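Local structure of inositol polyphosphate multikinase alpha (Arabidopsis thaliana, 4FRF) at residues R51-Y56 / V232-F237; S84-K89 / I211-E216; F121-F126 / L154-F159; H205-S210 / H239-N244. The protein phosphorylates inositol phosphates with ATP, turning inositol 1,4,5-trisphosphate into inositol 1,3,4,5,6-pentakisphosphate and accepting a broad range of substrates. One frame throughout, in Å; residues are numbered along the deposited sequence.

How the contacts relate
Contacts 1, 2 and 3 follow one five-stranded antiparallel sheet across its width: a loop on edge strand 231-235 (contact 1), the middle strand 83-90 with its neighbour 209-216 (contact 2) and a helix on the next strand (contact 3). The centres of contacts 1 and 2 lie about 12 Å apart, and K233 O meets L212 N at 2.7 Å, probably a hydrogen bond. Contacts 2 and 3, about 9 Å apart at their centres, share the pairing of D87 N with G125 O. Contact 4 pairs the chain just before strand 209-216 with 241-242; it joins contact 1 through V235 N and S210 O, 3.0 Å apart, probably a hydrogen bond. H205 there lies about 3 Å, by nearest atoms, from a sulfate.

Contact 1 (R51-Y56 / V232-F237); sequences RYFPVY and VKLVDF
Y52 O is held by one hydrogen bond and one weaker C-H contact: L234 N donates to it over 3.2 Å at an N-H...O angle of 157°, and CA of K233 points a hydrogen at the same oxygen. The donor stands above the carbonyl plane. Through this carbonyl the irregular loop after helix 47-50 docks on strand 231-235, an edge strand of the chain's five-stranded antiparallel sheet. The K233 chain, bent at chi2 and chi4, curls back so that NZ makes a weak hydrogen bond to R51 O at 3.2 Å. Y52 brings the edge of its ring to the strand, with CD1 3.4 Å from V232 O, while its OH bonds to E193. F53 starts away from the strand, but with CG anti to the carbonyl carbon (chi1 -70°) its ring swings back to lie alongside L234, CZ to CD2 at 3.9 Å. The same ring meets F237 rim to rim, CD1 to CZ at 3.6 Å, the planes only 19° apart and neither ring over the other. F39 stacks on F53 and F35 on F237, so the pair belongs to a larger aromatic cluster between the sheet and helix 32-41. An alanine in place of F53 would remove the ring and with it the L234 CD2 and F237 contacts and the stack on F39, which would probably loosen the loop on the sheet. P54 meets F237 tip to tip, its CG at the edge of the ring, 4.0 Å from CE2, and its CD 3.4 Å from L234 O.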
loop_
_atom_site.group_PDB
_atom_site.type_symbol
_atom_site.label_atom_id
_atom_site.label_comp_id
_atom_site.label_asym_id
_atom_site.label_seq_id
_atom_site.Cartn_x
_atom_site.Cartn_y
_atom_site.Cartn_z
ATOM N N ARG A 51 -2.941 -5.046 21.498
ATOM C CA ARG A 51 -1.886 -4.348 22.216
ATOM C C ARG A 51 -1.300 -3.157 21.444
ATOM O O ARG A 51 -0.322 -2.569 21.872
ATOM C CB ARG A 51 -0.765 -5.318 22.567
ATOM C CG ARG A 51 0.208 -5.539 21.427
ATOM C CD ARG A 51 1.317 -6.503 21.815
ATOM N NE ARG A 51 2.476 -5.816 22.396
ATOM C CZ ARG A 51 3.506 -5.355 21.687
ATOM N NH1 ARG A 51 3.516 -5.489 20.374
ATOM N NH2 ARG A 51 4.522 -4.755 22.288
ATOM N N TYR A 52 -1.840 -2.860 20.272
ATOM C CA TYR A 52 -1.370 -1.709 19.500
ATOM C C TYR A 52 -2.400 -0.602 19.514
ATOM O O TYR A 52 -2.411 0.257 18.634
ATOM C CB TYR A 52 -1.044 -2.109 18.058
ATOM C CG TYR A 52 0.182 -2.980 17.934
ATOM C CD1 TYR A 52 1.447 -2.472 18.208
ATOM C CD2 TYR A 52 0.079 -4.308 17.536
ATOM C CE1 TYR A 52 2.576 -3.266 18.115
ATOM C CE2 TYR A 52 1.203 -5.116 17.443
ATOM C CZ TYR A 52 2.449 -4.589 17.747
ATOM O OH TYR A 52 3.565 -5.381 17.679
ATOM N N PHE A 53 -3.275 -0.637 20.512
ATOM C CA PHE A 53 -4.391 0.280 20.571
ATOM C C PHE A 53 -4.621 0.699 22.012
ATOM O O PHE A 53 -4.676 -0.143 22.910
ATOM C CB PHE A 53 -5.662 -0.382 20.014
ATOM C CG PHE A 53 -5.641 -0.609 18.518
ATOM C CD1 PHE A 53 -6.346 0.233 17.665
ATOM C CD2 PHE A 53 -4.973 -1.710 17.968
ATOM C CE1 PHE A 53 -6.341 0.008 16.270
ATOM C CE2 PHE A 53 -4.964 -1.932 16.573
ATOM C CZ PHE A 53 -5.648 -1.075 15.736
ATOM N N PRO A 54 -4.774 2.005 22.248
ATOM C CA PRO A 54 -5.126 2.425 23.590
ATOM C C PRO A 54 -6.194 1.501 24.176
ATOM O O PRO A 54 -7.186 1.217 23.512
ATOM C CB PRO A 54 -5.707 3.834 23.375
ATOM C CG PRO A 54 -5.812 4.011 21.854
ATOM C CD PRO A 54 -4.789 3.122 21.292
ATOM N N VAL A 55 -5.966 1.005 25.392
ATOM C CA VAL A 55 -6.987 0.230 26.121
ATOM C C VAL A 55 -8.216 1.082 26.442
ATOM O O VAL A 55 -8.082 2.249 26.881
ATOM C CB VAL A 55 -6.441 -0.351 27.445
ATOM C CG1 VAL A 55 -7.556 -1.091 28.196
ATOM C CG2 VAL A 55 -5.258 -1.286 27.174
ATOM N N TYR A 56 -9.400 0.484 26.252
ATOM C CA TYR A 56 -10.679 1.162 26.494
ATOM C C TYR A 56 -11.305 0.633 27.779
ATOM O O TYR A 56 -11.036 -0.505 28.181
ATOM C CB TYR A 56 -11.629 0.919 25.310
ATOM C CG TYR A 56 -12.928 1.707 25.351
ATOM C CD1 TYR A 56 -12.929 3.102 25.514
ATOM C CD2 TYR A 56 -14.148 1.075 25.106
ATOM C CE1 TYR A 56 -14.110 3.831 25.487
ATOM C CE2 TYR A 56 -15.336 1.794 25.085
ATOM C CZ TYR A 56 -15.311 3.170 25.268
ATOM O OH TYR A 56 -16.492 3.882 25.245
ATOM N N VAL A 232 4.801 0.770 19.881
ATOM C CA VAL A 232 4.017 1.294 18.773
ATOM C C VAL A 232 2.533 1.310 19.122
ATOM O O VAL A 232 2.042 0.420 19.815
ATOM C CB VAL A 232 4.200 0.423 17.509
ATOM C CG1 VAL A 232 3.312 0.918 16.390
ATOM C CG2 VAL A 232 5.640 0.423 17.075
ATOM N N LYS A 233 1.820 2.312 18.620
ATOM C CA LYS A 233 0.379 2.403 18.813
ATOM C C LYS A 233 -0.260 3.299 17.756
ATOM O O LYS A 233 0.410 4.114 17.128
ATOM C CB LYS A 233 0.038 2.900 20.226
ATOM C CG LYS A 233 0.371 1.882 21.318
ATOM C CD LYS A 233 -0.570 1.976 22.519
ATOM C CE LYS A 233 -0.638 0.641 23.301
ATOM N NZ LYS A 233 0.702 0.011 23.561
ATOM N N LEU A 234 -1.542 3.080 17.508
ATOM C CA LEU A 234 -2.284 3.880 16.573
ATOM C C LEU A 234 -3.167 4.803 17.356
ATOM O O LEU A 234 -3.744 4.399 18.348
ATOM C CB LEU A 234 -3.159 2.984 15.713
ATOM C CG LEU A 234 -2.584 2.420 14.430
ATOM C CD1 LEU A 234 -1.319 1.630 14.714
ATOM C CD2 LEU A 234 -3.631 1.558 13.759
ATOM N N VAL A 235 -3.354 6.016 16.855
ATOM C CA VAL A 235 -4.180 6.994 17.537
ATOM C C VAL A 235 -5.095 7.735 16.571
ATOM O O VAL A 235 -5.013 7.548 15.377
ATOM C CB VAL A 235 -3.319 8.010 18.335
ATOM C CG1 VAL A 235 -2.416 7.289 19.324
ATOM C CG2 VAL A 235 -2.505 8.872 17.402
ATOM N N ASP A 236 -5.919 8.628 17.104
ATOM C CA ASP A 236 -6.905 9.377 16.309
ATOM C C ASP A 236 -7.826 8.480 15.540
ATOM O O ASP A 236 -7.499 8.052 14.446
ATOM C CB ASP A 236 -6.216 10.350 15.352
ATOM C CG ASP A 236 -5.445 11.422 16.076
ATOM O OD1 ASP A 236 -5.944 11.923 17.106
ATOM O OD2 ASP A 236 -4.323 11.744 15.647
ATOM N N PHE A 237 -8.997 8.214 16.103
ATOM C CA PHE A 237 -9.966 7.372 15.426
ATOM C C PHE A 237 -11.254 8.120 15.105
ATOM O O PHE A 237 -12.322 7.523 15.041
ATOM C CB PHE A 237 -10.270 6.141 16.270
ATOM C CG PHE A 237 -9.060 5.357 16.649
ATOM C CD1 PHE A 237 -8.428 4.543 15.725
ATOM C CD2 PHE A 237 -8.567 5.398 17.942
ATOM C CE1 PHE A 237 -7.318 3.775 16.086
ATOM C CE2 PHE A 237 -7.446 4.653 18.300
ATOM C CZ PHE A 237 -6.831 3.830 17.368
#

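Contact 2 (S84-K89 / I211-E216); sequences SVMDVK and ILMVYE
Y215 lays one face of its ring over CB of S84, with CZ 4.0 Å from that carbon; its CG sits between the backbone N and the carbonyl carbon (chi1 70°), which turns the ring across to the neighbouring strand. The two strands run antiparallel, 4.8 Å apart at closest approach: strand 83-90, the middle one of the five in the kinase sheet, with strand 209-216 beside it. S84-Y215, M86-M213 and V88-I211 are hydrogen-bonded pairs, alternating with the non-hydrogen-bonded V85-V214 and D87-L212. In the middle pair M86 N reaches M213 O at 3.0 Å and M213 N returns to M86 O at 2.9 Å, the first donor standing above the carbonyl plane and the second nearly along the C=O axis. S84 N to Y215 O, at the outer end, is weak. M86 and M213 lie side by side on the face that also carries S84, V88, I211 and Y215; both chains are extended to SD and then bend at chi3, so that SD of M86 and CE of M213 come to 3.4 Å. On the other face V85 CG2 crosses L212 obliquely, 3.9 Å from CD2. D87 on this face turns its carboxylate away, to a salt bridge with R141. D87 and K89 fit the PxxxDxKxG signature of the inositol phosphokinase family. The methionine face is roofed by helices 149-158 and 249-265, with L156 on M213 and F258 on V88 and M213, while strands 121-130 and 231-235 flank the pair in the sheet.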
loop_
_atom_site.group_PDB
_atom_site.type_symbol
_atom_site.label_atom_id
_atom_site.label_comp_id
_atom_site.label_asym_id
_atom_site.label_seq_id
_atom_site.Cartn_x
_atom_site.Cartn_y
_atom_site.Cartn_z
ATOM N N SER A 84 11.101 9.891 24.885
ATOM C CA SER A 84 11.035 10.551 23.582
ATOM C C SER A 84 9.853 9.963 22.841
ATOM O O SER A 84 9.629 8.757 22.896
ATOM C CB SER A 84 12.312 10.303 22.780
ATOM O OG SER A 84 13.457 10.842 23.425
ATOM N N VAL A 85 9.103 10.809 22.146
ATOM C CA VAL A 85 7.888 10.371 21.447
ATOM C C VAL A 85 7.778 10.974 20.021
ATOM O O VAL A 85 8.261 12.074 19.773
ATOM C CB VAL A 85 6.621 10.704 22.284
ATOM C CG1 VAL A 85 6.549 12.172 22.558
ATOM C CG2 VAL A 85 5.372 10.262 21.562
ATOM N N MET A 86 7.187 10.227 19.086
ATOM C CA MET A 86 6.963 10.741 17.711
ATOM C C MET A 86 5.645 10.287 17.101
ATOM O O MET A 86 5.289 9.119 17.180
ATOM C CB MET A 86 8.105 10.358 16.767
ATOM C CG MET A 86 7.869 10.829 15.326
ATOM S SD MET A 86 8.922 10.020 14.102
ATOM C CE MET A 86 10.280 11.180 14.040
ATOM N N ASP A 87 4.954 11.203 16.437
ATOM C CA ASP A 87 3.677 10.868 15.845
ATOM C C ASP A 87 3.630 11.087 14.329
ATOM O O ASP A 87 3.768 12.220 13.840
ATOM C CB ASP A 87 2.532 11.586 16.551
ATOM C CG ASP A 87 2.384 13.027 16.113
ATOM O OD1 ASP A 87 3.270 13.850 16.437
ATOM O OD2 ASP A 87 1.350 13.350 15.481
ATOM N N VAL A 88 3.416 9.983 13.602
ATOM C CA VAL A 88 3.436 9.962 12.153
ATOM C C VAL A 88 2.052 9.737 11.562
ATOM O O VAL A 88 1.337 8.820 11.964
ATOM C CB VAL A 88 4.331 8.867 11.679
ATOM C CG1 VAL A 88 4.664 9.058 10.211
ATOM C CG2 VAL A 88 5.579 8.849 12.530
ATOM N N LYS A 89 1.693 10.575 10.594
ATOM C CA LYS A 89 0.429 10.467 9.880
ATOM C C LYS A 89 0.546 9.428 8.782
ATOM O O LYS A 89 1.232 9.642 7.775
ATOM C CB LYS A 89 0.076 11.810 9.270
ATOM C CG LYS A 89 -1.377 12.170 9.372
ATOM C CD LYS A 89 -1.540 13.583 9.942
ATOM C CE LYS A 89 -2.982 13.866 10.313
ATOM N NZ LYS A 89 -3.120 15.175 11.002
ATOM N N ILE A 211 0.404 6.890 13.486
ATOM C CA ILE A 211 1.140 5.965 14.314
ATOM C C ILE A 211 1.939 6.729 15.350
ATOM O O ILE A 211 2.507 7.775 15.050
ATOM C CB ILE A 211 2.105 5.145 13.514
ATOM C CG1 ILE A 211 1.387 3.957 12.892
ATOM C CG2 ILE A 211 3.213 4.641 14.401
ATOM C CD1 ILE A 211 2.307 3.030 12.133
ATOM N N LEU A 212 2.018 6.176 16.560
ATOM C CA LEU A 212 2.790 6.768 17.624
ATOM C C LEU A 212 3.895 5.843 18.082
ATOM O O LEU A 212 3.633 4.720 18.501
ATOM C CB LEU A 212 1.889 7.081 18.800
ATOM C CG LEU A 212 2.534 7.915 19.907
ATOM C CD1 LEU A 212 1.481 8.685 20.663
ATOM C CD2 LEU A 212 3.330 7.030 20.850
ATOM N N MET A 213 5.133 6.335 18.033
ATOM C CA MET A 213 6.275 5.630 18.620
ATOM C C MET A 213 6.686 6.304 19.927
ATOM O O MET A 213 6.528 7.518 20.089
ATOM C CB MET A 213 7.457 5.608 17.651
ATOM C CG MET A 213 7.103 5.110 16.239
ATOM S SD MET A 213 8.529 4.918 15.120
ATOM C CE MET A 213 8.908 6.642 14.757
ATOM N N VAL A 214 7.177 5.507 20.868
ATOM C CA VAL A 214 7.704 6.040 22.119
ATOM C C VAL A 214 8.723 5.095 22.727
ATOM O O VAL A 214 8.734 3.901 22.414
ATOM C CB VAL A 214 6.578 6.348 23.159
ATOM C CG1 VAL A 214 5.653 5.166 23.335
ATOM C CG2 VAL A 214 7.185 6.718 24.477
ATOM N N TYR A 215 9.605 5.638 23.565
ATOM C CA TYR A 215 10.568 4.805 24.281
ATOM C C TYR A 215 11.189 5.467 25.527
ATOM O O TYR A 215 10.953 6.644 25.805
ATOM C CB TYR A 215 11.642 4.257 23.329
ATOM C CG TYR A 215 12.618 5.282 22.792
ATOM C CD1 TYR A 215 13.816 5.544 23.462
ATOM C CD2 TYR A 215 12.405 5.894 21.551
ATOM C CE1 TYR A 215 14.747 6.431 22.947
ATOM C CE2 TYR A 215 13.330 6.794 21.031
ATOM C CZ TYR A 215 14.497 7.062 21.744
ATOM O OH TYR A 215 15.429 7.937 21.239
ATOM N N GLU A 216 11.946 4.675 26.290
ATOM C CA GLU A 216 12.449 5.104 27.590
ATOM C C GLU A 216 13.892 5.577 27.489
ATOM O O GLU A 216 14.781 4.804 27.162
ATOM C CB GLU A 216 12.380 3.925 28.591
ATOM C CG GLU A 216 12.643 4.438 30.074
ATOM C CD GLU A 216 11.394 5.295 30.553
ATOM O OE1 GLU A 216 10.305 4.812 30.701
ATOM O OE2 GLU A 216 11.577 6.493 30.713
#

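Contact 3 (F121-F126 / L154-F159); sequences FRISGF and LTLRKF
F126, T155 and I123 supply most of the interface between strand 121-126 and helix 154-158, whose axes stay 10.6 Å apart and run in nearly the same direction, 27° from one another. T155 is the meeting point. Its CG2, anti to the backbone N, leans out of the helix toward the strand, whereas OG1 (chi1 -58°) turns back along the helix to a hydrogen bond with G151 O. That spends the polar branch inside the helix and leaves the methyl for the sheet. The F126 ring crosses obliquely to this methyl, with CE2 3.5 Å from CG2. The phenylalanine CG lies between its own backbone N and carbonyl carbon (chi1 64°), and W137 meets the ring edge-to-face. I123 comes tip to tip with the same threonine: CD1, at the end of an extended chain, stands 3.8 Å from CG2. It also rests 3.8 Å from CG of L156, wedging between two consecutive helix residues. Lesser touches close the ends, F121 CE2 with L156 CD1 and F126 CB with F159 CD1. Between I123 and F126 the strand has a classic beta bulge, S124 and G125 both facing D87, and this extra residue lets I123 and F126 both point at the helix. F258 and F261 of helix 249-265 meet F121 edge-to-face and also touch L156, so that helix packs against the same residues. No hydrogen bond links the two segments, so their contact rests on apolar packing, and the methyl, ring and aliphatic tips probably set the spacing.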
loop_
_atom_site.group_PDB
_atom_site.type_symbol
_atom_site.label_atom_id
_atom_site.label_comp_id
_atom_site.label_asym_id
_atom_site.label_seq_id
_atom_site.Cartn_x
_atom_site.Cartn_y
_atom_site.Cartn_z
ATOM N N PHE A 121 3.695 8.442 4.076
ATOM C CA PHE A 121 3.461 8.945 5.427
ATOM C C PHE A 121 3.984 10.363 5.673
ATOM O O PHE A 121 4.471 11.019 4.750
ATOM C CB PHE A 121 4.120 8.012 6.400
ATOM C CG PHE A 121 5.593 7.892 6.201
ATOM C CD1 PHE A 121 6.115 6.953 5.317
ATOM C CD2 PHE A 121 6.467 8.695 6.921
ATOM C CE1 PHE A 121 7.489 6.816 5.148
ATOM C CE2 PHE A 121 7.833 8.561 6.781
ATOM C CZ PHE A 121 8.351 7.621 5.881
ATOM N N ARG A 122 3.943 10.802 6.937
ATOM C CA ARG A 122 4.241 12.197 7.288
ATOM C C ARG A 122 4.543 12.388 8.791
ATOM O O ARG A 122 3.625 12.382 9.619
ATOM C CB ARG A 122 3.062 13.085 6.905
ATOM C CG ARG A 122 3.421 14.529 6.641
ATOM C CD ARG A 122 2.220 15.477 6.831
ATOM N NE ARG A 122 0.945 14.909 6.395
ATOM C CZ ARG A 122 -0.184 15.607 6.264
ATOM N NH1 ARG A 122 -0.205 16.911 6.509
ATOM N NH2 ARG A 122 -1.297 15.007 5.877
ATOM N N ILE A 123 5.811 12.615 9.131
ATOM C CA ILE A 123 6.173 12.932 10.509
ATOM C C ILE A 123 5.507 14.245 10.943
ATOM O O ILE A 123 5.722 15.291 10.329
ATOM C CB ILE A 123 7.672 13.041 10.668
ATOM C CG1 ILE A 123 8.323 11.718 10.319
ATOM C CG2 ILE A 123 8.012 13.413 12.066
ATOM C CD1 ILE A 123 9.793 11.809 10.159
ATOM N N SER A 124 4.643 14.160 11.956
ATOM C CA SER A 124 3.757 15.272 12.328
ATOM C C SER A 124 4.338 16.020 13.502
ATOM O O SER A 124 3.962 17.168 13.787
ATOM C CB SER A 124 2.373 14.752 12.715
ATOM O OG SER A 124 1.594 14.444 11.577
ATOM N N GLY A 125 5.203 15.335 14.229
ATOM C CA GLY A 125 5.814 15.894 15.378
ATOM C C GLY A 125 6.565 14.832 16.126
ATOM O O GLY A 125 6.292 13.636 15.976
ATOM N N PHE A 126 7.538 15.279 16.910
ATOM C CA PHE A 126 8.247 14.434 17.828
ATOM C C PHE A 126 8.771 15.301 18.934
ATOM O O PHE A 126 8.691 16.526 18.845
ATOM C CB PHE A 126 9.402 13.724 17.124
ATOM C CG PHE A 126 10.471 14.652 16.602
ATOM C CD1 PHE A 126 11.581 14.942 17.360
ATOM C CD2 PHE A 126 10.408 15.148 15.314
ATOM C CE1 PHE A 126 12.579 15.752 16.868
ATOM C CE2 PHE A 126 11.409 15.968 14.825
ATOM C CZ PHE A 126 12.488 16.273 15.613
ATOM N N LEU A 154 16.279 11.728 7.807
ATOM C CA LEU A 154 17.146 12.321 8.821
ATOM C C LEU A 154 16.418 12.420 10.152
ATOM O O LEU A 154 16.941 12.017 11.190
ATOM C CB LEU A 154 17.616 13.709 8.383
ATOM C CG LEU A 154 18.546 14.437 9.354
ATOM C CD1 LEU A 154 19.979 13.973 9.166
ATOM C CD2 LEU A 154 18.439 15.934 9.161
ATOM N N THR A 155 15.216 12.975 10.118
ATOM C CA THR A 155 14.413 13.089 11.307
ATOM C C THR A 155 14.248 11.746 11.991
ATOM O O THR A 155 14.424 11.633 13.208
ATOM C CB THR A 155 13.060 13.623 10.982
ATOM O OG1 THR A 155 13.205 14.888 10.337
ATOM C CG2 THR A 155 12.245 13.786 12.251
ATOM N N LEU A 156 13.926 10.723 11.205
ATOM C CA LEU A 156 13.708 9.385 11.741
ATOM C C LEU A 156 14.957 8.840 12.369
ATOM O O LEU A 156 14.910 7.858 13.097
ATOM C CB LEU A 156 13.233 8.438 10.654
ATOM C CG LEU A 156 11.742 8.495 10.357
ATOM C CD1 LEU A 156 11.442 7.660 9.147
ATOM C CD2 LEU A 156 10.961 7.990 11.535
ATOM N N ARG A 157 16.083 9.462 12.063
ATOM C CA ARG A 157 17.349 9.036 12.623
ATOM C C ARG A 157 17.705 9.895 13.832
ATOM O O ARG A 157 18.296 9.414 14.799
ATOM C CB ARG A 157 18.450 9.104 11.571
ATOM C CG ARG A 157 19.689 8.321 11.948
ATOM C CD ARG A 157 20.807 8.575 10.975
ATOM N NE ARG A 157 20.379 8.334 9.605
ATOM C CZ ARG A 157 20.583 7.194 8.955
ATOM N NH1 ARG A 157 21.221 6.192 9.558
ATOM N NH2 ARG A 157 20.157 7.058 7.698
ATOM N N LYS A 158 17.343 11.171 13.767
ATOM C CA LYS A 158 17.432 12.030 14.919
ATOM C C LYS A 158 16.678 11.371 16.056
ATOM O O LYS A 158 17.200 11.221 17.167
ATOM C CB LYS A 158 16.804 13.386 14.616
ATOM C CG LYS A 158 17.728 14.389 13.948
ATOM C CD LYS A 158 16.956 15.655 13.593
ATOM C CE LYS A 158 17.882 16.817 13.289
ATOM N NZ LYS A 158 17.113 17.990 12.782
ATOM N N PHE A 159 15.471 10.905 15.746
ATOM C CA PHE A 159 14.571 10.355 16.750
ATOM C C PHE A 159 15.222 9.265 17.614
ATOM O O PHE A 159 14.737 8.962 18.704
ATOM C CB PHE A 159 13.299 9.826 16.086
ATOM C CG PHE A 159 12.313 9.252 17.051
ATOM C CD1 PHE A 159 11.497 10.076 17.792
ATOM C CD2 PHE A 159 12.206 7.879 17.221
ATOM C CE1 PHE A 159 10.604 9.547 18.716
ATOM C CE2 PHE A 159 11.315 7.345 18.143
ATOM C CZ PHE A 159 10.514 8.182 18.888
#

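Contact 4 (H205-S210 / H239-N244); sequences HFNSCS and HVLDGN
With CG anti to its carbonyl carbon (chi1 -75°), H205 turns its imidazole back over G243, while F206, at phi -85° and psi 65°, forms the centre of an inverse gamma turn that bends the chain away just after the pairing. G243 CA sits under the middle of the ring, 3.4 Å from its centroid and almost on the ring normal, a CH-pi contact. A beta carbon there would probably run into CD2 of H205, consistent with glycine at this position. The backbones pair as one antiparallel hydrogen-bonded couple: H205 N donates to L241 O at 2.6 Å, nearly straight, and L241 N returns to H205 O at 3.0 Å. Both donors lie in the carbonyl planes. H205 NE2 is bonded to V246 O, which probably fixes the ring's rotation, and a sulfate, probably from the crystallisation liquor, lies near the same side chain. An alanine at H205 would lose the ring over G243 and the bond to V246, and would probably leave the backbone at G243 less firmly held. F206 runs beside V240, CD1 to CG2 at 3.7 Å, and its ring also touches F237. N207 and H239 bring their beta carbons to 3.7 Å, while ND1 of H239 bonds to Y96 OH. D236 and F237, just upstream, are consistent with the IDF motif of inositol phosphokinases, the counterpart of the DFG motif of protein kinases, and the chain after them closes here on 204-205 as a minimal two-stranded antiparallel sheet.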
loop_
_atom_site.group_PDB
_atom_site.type_symbol
_atom_site.label_atom_id
_atom_site.label_comp_id
_atom_site.label_asym_id
_atom_site.label_seq_id
_atom_site.Cartn_x
_atom_site.Cartn_y
_atom_site.Cartn_z
ATOM N N HIS A 205 -11.380 0.703 8.102
ATOM C CA HIS A 205 -10.509 1.587 7.335
ATOM C C HIS A 205 -10.093 2.744 8.222
ATOM O O HIS A 205 -10.935 3.568 8.640
ATOM C CB HIS A 205 -11.228 2.130 6.110
ATOM C CG HIS A 205 -11.372 1.136 5.007
ATOM N ND1 HIS A 205 -12.275 1.297 3.976
ATOM C CD2 HIS A 205 -10.728 -0.033 4.769
ATOM C CE1 HIS A 205 -12.182 0.268 3.152
ATOM N NE2 HIS A 205 -11.247 -0.550 3.608
ATOM N N PHE A 206 -8.797 2.824 8.495
ATOM C CA PHE A 206 -8.287 3.804 9.431
ATOM C C PHE A 206 -8.027 5.175 8.794
ATOM O O PHE A 206 -6.898 5.645 8.768
ATOM C CB PHE A 206 -7.040 3.260 10.119
ATOM C CG PHE A 206 -7.329 2.153 11.085
ATOM C CD1 PHE A 206 -7.797 2.440 12.376
ATOM C CD2 PHE A 206 -7.212 0.827 10.696
ATOM C CE1 PHE A 206 -8.076 1.413 13.282
ATOM C CE2 PHE A 206 -7.497 -0.206 11.581
ATOM C CZ PHE A 206 -7.922 0.087 12.885
ATOM N N ASN A 207 -9.087 5.832 8.335
ATOM C CA ASN A 207 -8.952 7.117 7.659
ATOM C C ASN A 207 -8.259 8.152 8.502
ATOM O O ASN A 207 -8.739 8.492 9.572
ATOM C CB ASN A 207 -10.314 7.685 7.318
ATOM C CG ASN A 207 -11.067 6.854 6.320
ATOM O OD1 ASN A 207 -12.283 6.993 6.207
ATOM N ND2 ASN A 207 -10.353 6.015 5.552
ATOM N N SER A 208 -7.210 8.759 7.958
ATOM C CA SER A 208 -6.676 10.014 8.515
ATOM C C SER A 208 -6.219 9.853 9.962
ATOM O O SER A 208 -6.748 10.484 10.863
ATOM C CB SER A 208 -7.724 11.120 8.399
ATOM O OG SER A 208 -7.119 12.380 8.564
ATOM N N CYS A 209 -5.149 9.096 10.146
ATOM C CA CYS A 209 -4.919 8.387 11.384
ATOM C C CYS A 209 -3.393 8.162 11.565
ATOM O O CYS A 209 -2.674 8.002 10.591
ATOM C CB CYS A 209 -5.707 7.073 11.306
ATOM S SG CYS A 209 -5.399 5.821 12.543
ATOM N N SER A 210 -2.893 8.293 12.795
ATOM C CA SER A 210 -1.437 8.385 13.020
ATOM C C SER A 210 -0.861 7.181 13.745
ATOM O O SER A 210 -1.533 6.556 14.555
ATOM C CB SER A 210 -1.086 9.658 13.810
ATOM O OG SER A 210 -1.583 10.832 13.178
ATOM N N HIS A 239 -12.176 9.302 12.309
ATOM C CA HIS A 239 -12.656 9.073 10.947
ATOM C C HIS A 239 -12.648 7.620 10.541
ATOM O O HIS A 239 -12.837 7.310 9.370
ATOM C CB HIS A 239 -11.827 9.873 9.950
ATOM C CG HIS A 239 -11.867 11.346 10.183
ATOM N ND1 HIS A 239 -12.673 12.190 9.452
ATOM C CD2 HIS A 239 -11.218 12.124 11.084
ATOM C CE1 HIS A 239 -12.517 13.428 9.889
ATOM N NE2 HIS A 239 -11.637 13.416 10.877
ATOM N N VAL A 240 -12.415 6.719 11.480
ATOM C CA VAL A 240 -12.479 5.306 11.142
ATOM C C VAL A 240 -13.815 4.960 10.475
ATOM O O VAL A 240 -14.834 5.619 10.726
ATOM C CB VAL A 240 -12.263 4.425 12.362
ATOM C CG1 VAL A 240 -12.568 2.978 12.027
ATOM C CG2 VAL A 240 -10.840 4.558 12.836
ATOM N N LEU A 241 -13.781 3.993 9.558
ATOM C CA LEU A 241 -14.999 3.445 8.964
ATOM C C LEU A 241 -14.918 1.937 8.764
ATOM O O LEU A 241 -13.824 1.327 8.800
ATOM C CB LEU A 241 -15.302 4.118 7.633
ATOM C CG LEU A 241 -15.831 5.541 7.711
ATOM C CD1 LEU A 241 -15.379 6.336 6.514
ATOM C CD2 LEU A 241 -17.358 5.563 7.850
ATOM N N ASP A 242 -16.078 1.334 8.539
ATOM C CA ASP A 242 -16.141 -0.091 8.260
ATOM C C ASP A 242 -15.525 -0.377 6.915
ATOM O O ASP A 242 -16.015 0.080 5.885
ATOM C CB ASP A 242 -17.583 -0.587 8.323
ATOM C CG ASP A 242 -18.167 -0.476 9.721
ATOM O OD1 ASP A 242 -17.570 -1.066 10.659
ATOM O OD2 ASP A 242 -19.181 0.247 9.902
ATOM N N GLY A 243 -14.351 -0.987 6.948
ATOM C CA GLY A 243 -13.745 -1.510 5.741
ATOM C C GLY A 243 -14.666 -2.584 5.240
ATOM O O GLY A 243 -14.767 -3.645 5.853
ATOM N N ASN A 244 -15.453 -2.268 4.223
ATOM C CA ASN A 244 -16.515 -3.162 3.837
ATOM C C ASN A 244 -16.013 -4.339 3.047
ATOM O O ASN A 244 -16.447 -4.568 1.930
ATOM C CB ASN A 244 -17.595 -2.414 3.086
ATOM C CG ASN A 244 -18.446 -1.580 4.003
ATOM O OD1 ASN A 244 -18.649 -1.935 5.164
ATOM N ND2 ASN A 244 -18.916 -0.441 3.510
#